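Local coordinates for protein S-adenosylmethionine tRNA ribosyltransferase (Rhodococcus sp., PDB 2NS0) that is of unknown function, possibly an S-adenosylmethionine tRNA ribosyltransferase, with a small domain related to helix-turn-helix proteins, at residues 7-12 with 51-56; 29-32 with 38-41. One frame throughout, in Å; residues are numbered along the deposited sequence.

Contact 1. Residues 7-12 with 51-56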
loop_
_atom_site.group_PDB
_atom_site.type_symbol
_atom_site.label_atom_id
_atom_site.label_comp_id
_atom_site.label_asym_id
_atom_site.label_seq_id
_atom_site.Cartn_x
_atom_site.Cartn_y
_atom_site.Cartn_z
ATOM N N GLU A 7 1.829 -5.696 -10.637
ATOM C CA GLU A 7 1.273 -6.704 -9.750
ATOM C C GLU A 7 1.028 -6.164 -8.336
ATOM O O GLU A 7 0.053 -6.524 -7.698
ATOM C CB GLU A 7 2.229 -7.877 -9.618
ATOM C CG GLU A 7 2.047 -9.063 -10.515
ATOM C CD GLU A 7 3.074 -10.133 -10.113
ATOM O OE1 GLU A 7 2.836 -10.831 -9.063
ATOM O OE2 GLU A 7 4.142 -10.200 -10.778
ATOM N N LEU A 8 1.974 -5.369 -7.835
ATOM C CA LEU A 8 1.880 -4.816 -6.508
ATOM C C LEU A 8 0.755 -3.800 -6.460
ATOM O O LEU A 8 -0.014 -3.764 -5.485
ATOM C CB LEU A 8 3.196 -4.163 -6.093
ATOM C CG LEU A 8 4.349 -5.170 -5.897
ATOM C CD1 LEU A 8 5.705 -4.516 -5.607
ATOM C CD2 LEU A 8 3.984 -6.083 -4.769
ATOM N N GLU A 9 0.667 -2.983 -7.515
ATOM C CA GLU A 9 -0.402 -2.023 -7.602
ATOM C C GLU A 9 -1.775 -2.684 -7.569
ATOM O O GLU A 9 -2.670 -2.216 -6.866
ATOM C CB GLU A 9 -0.214 -1.081 -8.794
ATOM C CG GLU A 9 0.951 -0.069 -8.577
ATOM C CD GLU A 9 1.429 0.568 -9.890
ATOM O OE1 GLU A 9 0.612 0.654 -10.839
ATOM O OE2 GLU A 9 2.618 0.949 -9.991
ATOM N N GLU A 10 -1.931 -3.758 -8.334
ATOM C CA GLU A 10 -3.200 -4.503 -8.451
ATOM C C GLU A 10 -3.541 -5.166 -7.145
ATOM O O GLU A 10 -4.691 -5.243 -6.776
ATOM C CB GLU A 10 -3.098 -5.556 -9.572
ATOM C CG GLU A 10 -4.075 -6.760 -9.454
ATOM C CD GLU A 10 -5.560 -6.391 -9.541
ATOM O OE1 GLU A 10 -5.871 -5.196 -9.733
ATOM O OE2 GLU A 10 -6.433 -7.310 -9.421
ATOM N N CYS A 11 -2.523 -5.618 -6.418
ATOM C CA CYS A 11 -2.736 -6.219 -5.104
ATOM C C CYS A 11 -3.204 -5.189 -4.067
ATOM O O CYS A 11 -4.122 -5.492 -3.306
ATOM C CB CYS A 11 -1.483 -6.941 -4.622
ATOM S SG CYS A 11 -1.742 -7.722 -3.024
ATOM N N ILE A 12 -2.584 -4.000 -4.020
ATOM C CA ILE A 12 -3.085 -2.888 -3.173
ATOM C C ILE A 12 -4.565 -2.632 -3.462
ATOM O O ILE A 12 -5.397 -2.558 -2.525
ATOM C CB ILE A 12 -2.265 -1.577 -3.347
ATOM C CG1 ILE A 12 -0.864 -1.731 -2.762
ATOM C CG2 ILE A 12 -2.950 -0.365 -2.610
ATOM C CD1 ILE A 12 0.169 -0.706 -3.277
ATOM N N GLY A 51 3.253 4.620 -3.177
ATOM C CA GLY A 51 3.665 6.015 -3.529
ATOM C C GLY A 51 3.147 6.411 -4.911
ATOM O O GLY A 51 2.615 7.511 -5.110
ATOM N N ARG A 52 3.286 5.505 -5.869
ATOM C CA ARG A 52 2.717 5.730 -7.189
ATOM C C ARG A 52 1.183 5.897 -7.185
ATOM O O ARG A 52 0.659 6.786 -7.850
ATOM C CB ARG A 52 3.166 4.633 -8.176
ATOM C CG ARG A 52 4.654 4.730 -8.541
ATOM C CD ARG A 52 5.062 3.715 -9.654
ATOM N NE ARG A 52 4.684 2.348 -9.304
ATOM C CZ ARG A 52 5.454 1.485 -8.633
ATOM N NH1 ARG A 52 6.688 1.811 -8.247
ATOM N NH2 ARG A 52 4.986 0.274 -8.363
ATOM N N LEU A 53 0.463 5.052 -6.445
ATOM C CA LEU A 53 -0.987 5.174 -6.367
ATOM C C LEU A 53 -1.435 6.415 -5.597
ATOM O O LEU A 53 -2.488 6.981 -5.876
ATOM C CB LEU A 53 -1.609 3.908 -5.751
ATOM C CG LEU A 53 -1.472 2.673 -6.636
ATOM C CD1 LEU A 53 -2.185 1.485 -5.941
ATOM C CD2 LEU A 53 -2.011 2.901 -7.999
ATOM N N ALA A 54 -0.630 6.835 -4.625
ATOM C CA ALA A 54 -0.829 8.105 -3.928
ATOM C C ALA A 54 -0.616 9.294 -4.862
ATOM O O ALA A 54 -1.411 10.207 -4.865
ATOM C CB ALA A 54 0.092 8.198 -2.667
ATOM N N ASP A 55 0.453 9.283 -5.650
ATOM C CA ASP A 55 0.707 10.350 -6.635
ATOM C C ASP A 55 -0.479 10.498 -7.631
ATOM O O ASP A 55 -0.814 11.610 -8.062
ATOM C CB ASP A 55 1.997 10.087 -7.413
ATOM C CG ASP A 55 3.274 10.218 -6.547
ATOM O OD1 ASP A 55 3.211 10.810 -5.449
ATOM O OD2 ASP A 55 4.333 9.691 -6.960
ATOM N N ALA A 56 -1.124 9.376 -7.953
ATOM C CA ALA A 56 -2.220 9.333 -8.898
ATOM C C ALA A 56 -3.525 9.743 -8.222
ATOM O O ALA A 56 -4.512 9.923 -8.873
ATOM C CB ALA A 56 -2.333 7.957 -9.466
#

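Contact 2. Residues 29-32 with 38-41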
loop_
_atom_site.group_PDB
_atom_site.type_symbol
_atom_site.label_atom_id
_atom_site.label_comp_id
_atom_site.label_asym_id
_atom_site.label_seq_id
_atom_site.Cartn_x
_atom_site.Cartn_y
_atom_site.Cartn_z
ATOM N N ASP A 29 0.361 -6.557 4.508
ATOM C CA ASP A 29 -0.830 -7.220 3.955
ATOM C C ASP A 29 -0.629 -7.472 2.445
ATOM O O ASP A 29 -0.990 -8.533 1.935
ATOM C CB ASP A 29 -2.091 -6.341 4.100
ATOM C CG ASP A 29 -2.619 -6.240 5.543
ATOM O OD1 ASP A 29 -2.388 -7.132 6.398
ATOM O OD2 ASP A 29 -3.310 -5.248 5.812
ATOM N N VAL A 30 -0.104 -6.471 1.732
ATOM C CA VAL A 30 0.243 -6.595 0.311
ATOM C C VAL A 30 1.375 -7.623 0.108
ATOM O O VAL A 30 1.248 -8.538 -0.685
ATOM C CB VAL A 30 0.666 -5.196 -0.289
ATOM C CG1 VAL A 30 0.754 -5.245 -1.851
ATOM C CG2 VAL A 30 -0.269 -4.108 0.150
ATOM N N ALA A 31 2.508 -7.454 0.794
ATOM C CA ALA A 31 3.649 -8.356 0.627
ATOM C C ALA A 31 3.247 -9.818 0.877
ATOM O O ALA A 31 3.671 -10.681 0.126
ATOM C CB ALA A 31 4.793 -7.956 1.508
ATOM N N ARG A 32 2.418 -10.076 1.893
ATOM C CA ARG A 32 2.005 -11.430 2.251
ATOM C C ARG A 32 1.060 -11.954 1.181
ATOM O O ARG A 32 1.044 -13.130 0.893
ATOM C CB ARG A 32 1.287 -11.511 3.611
ATOM C CG ARG A 32 2.176 -11.509 4.901
ATOM C CD ARG A 32 1.357 -11.709 6.281
ATOM N NE ARG A 32 2.243 -11.592 7.459
ATOM C CZ ARG A 32 3.021 -12.581 7.952
ATOM N NH1 ARG A 32 3.046 -13.826 7.428
ATOM N NH2 ARG A 32 3.777 -12.348 9.012
ATOM N N ASP A 38 7.481 -15.546 1.726
ATOM C CA ASP A 38 8.685 -14.715 1.877
ATOM C C ASP A 38 8.389 -13.284 1.462
ATOM O O ASP A 38 8.749 -12.830 0.363
ATOM C CB ASP A 38 9.848 -15.291 1.065
ATOM C CG ASP A 38 11.185 -14.668 1.402
ATOM O OD1 ASP A 38 11.334 -14.011 2.452
ATOM O OD2 ASP A 38 12.121 -14.885 0.622
ATOM N N TRP A 39 7.751 -12.566 2.378
ATOM C CA TRP A 39 7.191 -11.252 2.089
ATOM C C TRP A 39 8.090 -10.055 2.470
ATOM O O TRP A 39 7.897 -8.957 1.936
ATOM C CB TRP A 39 5.790 -11.150 2.730
ATOM C CG TRP A 39 5.798 -11.389 4.205
ATOM C CD1 TRP A 39 5.514 -12.562 4.848
ATOM C CD2 TRP A 39 6.100 -10.427 5.234
ATOM N NE1 TRP A 39 5.663 -12.404 6.220
ATOM C CE2 TRP A 39 5.998 -11.097 6.480
ATOM C CE3 TRP A 39 6.440 -9.062 5.224
ATOM C CZ2 TRP A 39 6.244 -10.447 7.709
ATOM C CZ3 TRP A 39 6.666 -8.417 6.439
ATOM C CH2 TRP A 39 6.568 -9.112 7.667
ATOM N N ARG A 40 9.051 -10.246 3.380
ATOM C CA ARG A 40 9.849 -9.109 3.893
ATOM C C ARG A 40 10.614 -8.390 2.779
ATOM O O ARG A 40 10.726 -7.165 2.801
ATOM C CB ARG A 40 10.819 -9.483 5.051
ATOM C CG ARG A 40 10.104 -9.633 6.402
ATOM C CD ARG A 40 11.010 -9.825 7.634
ATOM N NE ARG A 40 10.935 -8.649 8.486
ATOM C CZ ARG A 40 9.949 -8.377 9.344
ATOM N NH1 ARG A 40 8.936 -9.216 9.518
ATOM N NH2 ARG A 40 9.981 -7.245 10.050
ATOM N N PRO A 41 11.154 -9.149 1.803
ATOM C CA PRO A 41 11.832 -8.444 0.727
ATOM C C PRO A 41 10.922 -7.549 -0.136
ATOM O O PRO A 41 11.412 -6.682 -0.874
ATOM C CB PRO A 41 12.427 -9.578 -0.092
ATOM C CG PRO A 41 12.528 -10.736 0.886
ATOM C CD PRO A 41 11.257 -10.604 1.631
#

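Contact 1. Residues 7-12 with 51-56
Leu53 lays its side chain against the flank of Glu9, CG to CG at 4.1 Å, and pushes CD1 on toward the backbone of helix 5-18, where that methyl lies 3.8 Å from Glu9 O. The same CD1 meets Ile12 tip to tip, 3.9 Å from Ile12 CG2, so Leu53 and Ile12 form the apolar side and Glu9 with Arg52 the charged side. Glu9 CG stands anti to its own carbonyl carbon and the chain runs extended beyond it, carrying the carboxylate past Leu53 to Arg52. There a salt bridge forms in which Arg52 grips side-on with two nitrogens, both on a single oxygen: Arg52 NE lies 2.6 Å from Glu9 OE2, and Arg52 NH2 lies 3.0 Å from the same atom. The bond from NE is the straighter, at 157°, and meets OE2 nearly along the C-O direction, whereas Arg52 NH2 comes in on the anti lone pair of OE2. Although the oxygen sits almost in the guanidinium plane, the carboxylate is turned 46° from it, in keeping with a grip on one oxygen alone. This is helix-to-helix packing in the three-helix part of the domain, with buried Leu53 and Ile12 inside and the partly exposed salt bridge toward the outside. The segments cross at -67°, axes 10.7 Å apart, just ahead of strand 59-63; Leu8 and Ile12 also touch Ala49 of helix 43-55.

Contact 2. Residues 29-32 with 38-41
The aromatic part of this contact pairs Trp39 with Arg32, whose side chains lie side by side and point the same way. Over one face of the indole, Arg32 CG forms a CH-pi contact, 3.7 Å from the centroid of the Trp39 five-membered ring and 17° off its normal. Arg32 runs extended from CG to NE, which carries its guanidinium along the ring until Trp39 NE1 sits 3.1 Å above the centre of the Arg32 guanidinium; the two planes are 46° apart and do not stack flat. Trp39 NE1 and Arg32 NH1, 3.2 Å apart, are both donors and form no hydrogen bond. Arg40 CG lies over the rim of the opposite face, 3.6 Å above the Trp39 ring plane. This tryptophan belongs to the connection between helices 27-34 and 43-55, in a chain whose three helices and small antiparallel sheet are consistent with a winged helix-turn-helix fold. Replacing it with an alanine would probably leave the Arg32 side chain freer to turn, its CG without an aromatic face to rest on. The apolar and backbone packing falls to Ala31, whose CB lies 3.6 Å from Trp39 CB and 3.3 Å from Trp39 O. Ala31 also touches Leu42 and Met43.

How the contacts relate
The centres of the two contacts lie about 15 Å apart, and contact 2 falls within the span of chain that contact 1 brings together. In sequence order, helix 5-18 supplies 7-12, helix 27-34 supplies 29-32, the following connection supplies 38-41, and helix 43-55 supplies 51-56. Val30, in segment 29-32, packs on helix 5-18: its CG1 is 3.7 Å from Cys11 SG and its CG2 is 3.8 Å from Ile12 CG1. Contact 1 thus ties the first helix to the third, while contact 2 packs the connection against helix 27-34. Together they lie in the three-helix part of a small domain completed by an antiparallel sheet, consistent with a winged-helix-like fold.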